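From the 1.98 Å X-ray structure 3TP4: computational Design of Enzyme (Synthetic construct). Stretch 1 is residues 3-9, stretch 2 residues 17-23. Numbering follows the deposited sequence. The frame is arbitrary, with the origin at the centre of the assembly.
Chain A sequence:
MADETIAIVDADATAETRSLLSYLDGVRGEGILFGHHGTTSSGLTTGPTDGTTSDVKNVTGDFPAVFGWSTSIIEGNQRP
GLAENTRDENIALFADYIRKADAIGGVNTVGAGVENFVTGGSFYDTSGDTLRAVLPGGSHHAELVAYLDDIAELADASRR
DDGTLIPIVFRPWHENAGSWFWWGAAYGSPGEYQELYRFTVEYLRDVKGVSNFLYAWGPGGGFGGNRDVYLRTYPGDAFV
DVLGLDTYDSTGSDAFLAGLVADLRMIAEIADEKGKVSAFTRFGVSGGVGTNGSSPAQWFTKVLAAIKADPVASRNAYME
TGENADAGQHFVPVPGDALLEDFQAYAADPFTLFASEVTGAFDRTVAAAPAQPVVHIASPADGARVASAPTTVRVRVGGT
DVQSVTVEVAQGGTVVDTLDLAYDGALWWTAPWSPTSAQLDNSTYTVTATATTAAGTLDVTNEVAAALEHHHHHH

Stretch 1 (3-9) DETIAIV
Stretch 2 (17-23) TRSLLSY

The chain around Thr-5 forms a short extended strand, with phi/psi of -110/135° at Glu-4, -125/132° at Thr-5 and -133/153° at Ile-6; Ile-8 is also extended (-137/139°), whereas Val-9 turns to -56/-45°. Residues 17-23 lie within a longer helix, phi -56 to -69° and psi -39 to -47°. Its i to i+4 bonds run from Leu-21 N to Thr-17 O (3.1 Å), Ser-22 N to Arg-18 O (3.1 Å) and Tyr-23 N to Ser-19 O (2.8 Å). The strand and helix axes cross at 89°, approaching to 9.6 Å. Register is fixed by CA-CA distances of 7.4 Å for Ile-6 to Ser-22 and 7.3 Å for Ile-8 to Arg-18. The contact buries 319 Å², both sides summed.

Alternation along the extended chain points the CA-to-CB bonds of Glu-4, Ile-6 and Ile-8 toward the helix, while that of Ala-7 points away. Apolar packing centres on Leu-21 (chi1 t, chi2 p). Ile-6 (p, t) places CD1 3.9 Å from Leu-21 CB and 3.6 Å from Arg-18 O, so its methyl rests against helix backbone as well as side chain. Ile-8 (t, t) brings CB to 3.8 Å from Leu-21 CD2, and its CD1 lies 4.1 Å from Arg-18 CG, a contact with the aliphatic part of the arginine (m, t, m, chi4 -88°). Ala-7 contributes through its backbone: its O is 3.6 Å from Leu-21 CD2.

The polar link is one direct hydrogen bond, Ser-22 OG donating to Glu-4 OE2 at 2.8 Å. Glu-4 reaches it with chi1 and chi2 both t and chi3 -9°; Ser-22 has chi1 t. Water 1 supplements this pairing, donating to Ser-22 O at 2.7 Å and, weakly, to Glu-4 OE2 at 3.4 Å. High B-factors at Glu-4 make its carboxylate position less certain.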

# COMPACT_ATOMS: atom_id res chain seq x y z
N ASP A 3 -1.25 -5.11 -28.12
CA ASP A 3 -2.35 -5.92 -27.60
C ASP A 3 -1.96 -6.54 -26.26
O ASP A 3 -1.65 -7.73 -26.17
CB ASP A 3 -2.73 -7.01 -28.60
CG ASP A 3 -4.19 -7.44 -28.48
OD1 ASP A 3 -4.80 -7.18 -27.43
OD2 ASP A 3 -4.71 -8.03 -29.45
N GLU A 4 -1.98 -5.72 -25.20
CA GLU A 4 -1.53 -6.16 -23.89
C GLU A 4 -2.70 -6.29 -22.90
O GLU A 4 -3.56 -5.41 -22.83
CB GLU A 4 -0.48 -5.19 -23.34
CG GLU A 4 0.27 -5.68 -22.11
CD GLU A 4 1.18 -4.62 -21.50
OE1 GLU A 4 1.36 -3.55 -22.12
OE2 GLU A 4 1.71 -4.86 -20.39
N THR A 5 -2.71 -7.39 -22.15
CA THR A 5 -3.72 -7.63 -21.12
C THR A 5 -3.04 -7.90 -19.79
O THR A 5 -2.12 -8.71 -19.72
CB THR A 5 -4.59 -8.85 -21.48
OG1 THR A 5 -5.12 -8.71 -22.80
CG2 THR A 5 -5.74 -9.01 -20.48
N ILE A 6 -3.50 -7.25 -18.72
CA ILE A 6 -2.87 -7.48 -17.42
C ILE A 6 -3.85 -7.71 -16.28
O ILE A 6 -4.98 -7.22 -16.31
CB ILE A 6 -1.92 -6.33 -17.02
CG1 ILE A 6 -2.68 -5.01 -16.97
CG2 ILE A 6 -0.75 -6.25 -17.99
CD1 ILE A 6 -1.86 -3.88 -16.39
N ALA A 7 -3.39 -8.45 -15.28
CA ALA A 7 -4.15 -8.64 -14.06
C ALA A 7 -4.03 -7.37 -13.25
O ALA A 7 -2.93 -6.95 -12.89
CB ALA A 7 -3.60 -9.81 -13.28
N ILE A 8 -5.17 -6.74 -13.00
CA ILE A 8 -5.20 -5.51 -12.21
C ILE A 8 -6.37 -5.60 -11.24
O ILE A 8 -7.44 -6.08 -11.60
CB ILE A 8 -5.34 -4.26 -13.11
CG1 ILE A 8 -5.55 -3.01 -12.27
CG2 ILE A 8 -6.49 -4.43 -14.09
CD1 ILE A 8 -5.40 -1.68 -13.07
N VAL A 9 -6.15 -5.16 -10.01
CA VAL A 9 -7.15 -5.30 -8.96
C VAL A 9 -8.49 -4.67 -9.35
O VAL A 9 -9.55 -5.27 -9.14
CB VAL A 9 -6.62 -4.73 -7.63
CG1 VAL A 9 -7.75 -4.52 -6.64
CG2 VAL A 9 -5.56 -5.69 -7.06
N THR A 17 -4.39 4.47 -15.65
CA THR A 17 -4.10 3.64 -14.48
C THR A 17 -3.61 2.25 -14.89
O THR A 17 -2.62 1.76 -14.35
CB THR A 17 -5.33 3.53 -13.58
OG1 THR A 17 -5.72 4.85 -13.18
CG2 THR A 17 -5.03 2.68 -12.34
N ARG A 18 -4.32 1.63 -15.83
CA ARG A 18 -3.87 0.37 -16.40
C ARG A 18 -2.51 0.54 -17.06
O ARG A 18 -1.64 -0.32 -16.94
CB ARG A 18 -4.88 -0.21 -17.40
CG ARG A 18 -6.33 -0.28 -16.85
CD ARG A 18 -7.28 -1.10 -17.74
NE ARG A 18 -7.27 -0.68 -19.14
CZ ARG A 18 -8.04 0.28 -19.65
NH1 ARG A 18 -8.89 0.94 -18.88
NH2 ARG A 18 -7.96 0.57 -20.93
N SER A 19 -2.33 1.65 -17.77
CA SER A 19 -1.04 1.97 -18.38
C SER A 19 0.07 1.99 -17.33
O SER A 19 1.15 1.40 -17.52
CB SER A 19 -1.10 3.33 -19.09
OG SER A 19 0.16 3.67 -19.63
N LEU A 20 -0.19 2.67 -16.22
CA LEU A 20 0.83 2.81 -15.18
C LEU A 20 1.26 1.44 -14.66
O LEU A 20 2.45 1.18 -14.48
CB LEU A 20 0.32 3.67 -14.01
CG LEU A 20 1.29 3.81 -12.83
CD1 LEU A 20 2.66 4.35 -13.27
CD2 LEU A 20 0.70 4.69 -11.73
N LEU A 21 0.29 0.56 -14.41
CA LEU A 21 0.64 -0.77 -13.89
C LEU A 21 1.51 -1.53 -14.89
O LEU A 21 2.46 -2.22 -14.50
CB LEU A 21 -0.61 -1.56 -13.53
CG LEU A 21 -0.36 -2.86 -12.75
CD1 LEU A 21 0.40 -2.58 -11.47
CD2 LEU A 21 -1.70 -3.58 -12.45
N SER A 22 1.20 -1.40 -16.17
CA SER A 22 2.02 -1.99 -17.23
C SER A 22 3.42 -1.40 -17.25
O SER A 22 4.40 -2.12 -17.41
CB SER A 22 1.36 -1.78 -18.60
OG SER A 22 2.23 -2.21 -19.64
N TYR A 23 3.51 -0.08 -17.11
CA TYR A 23 4.80 0.59 -17.13
C TYR A 23 5.67 0.13 -15.96
O TYR A 23 6.85 -0.19 -16.15
CB TYR A 23 4.61 2.12 -17.10
CG TYR A 23 5.87 2.88 -16.78
CD1 TYR A 23 6.77 3.24 -17.78
CD2 TYR A 23 6.16 3.25 -15.47
CE1 TYR A 23 7.91 3.94 -17.48
CE2 TYR A 23 7.29 3.95 -15.17
CZ TYR A 23 8.17 4.30 -16.17
OH TYR A 23 9.30 4.99 -15.84
O HOH W 1 4.76 -4.16 -19.17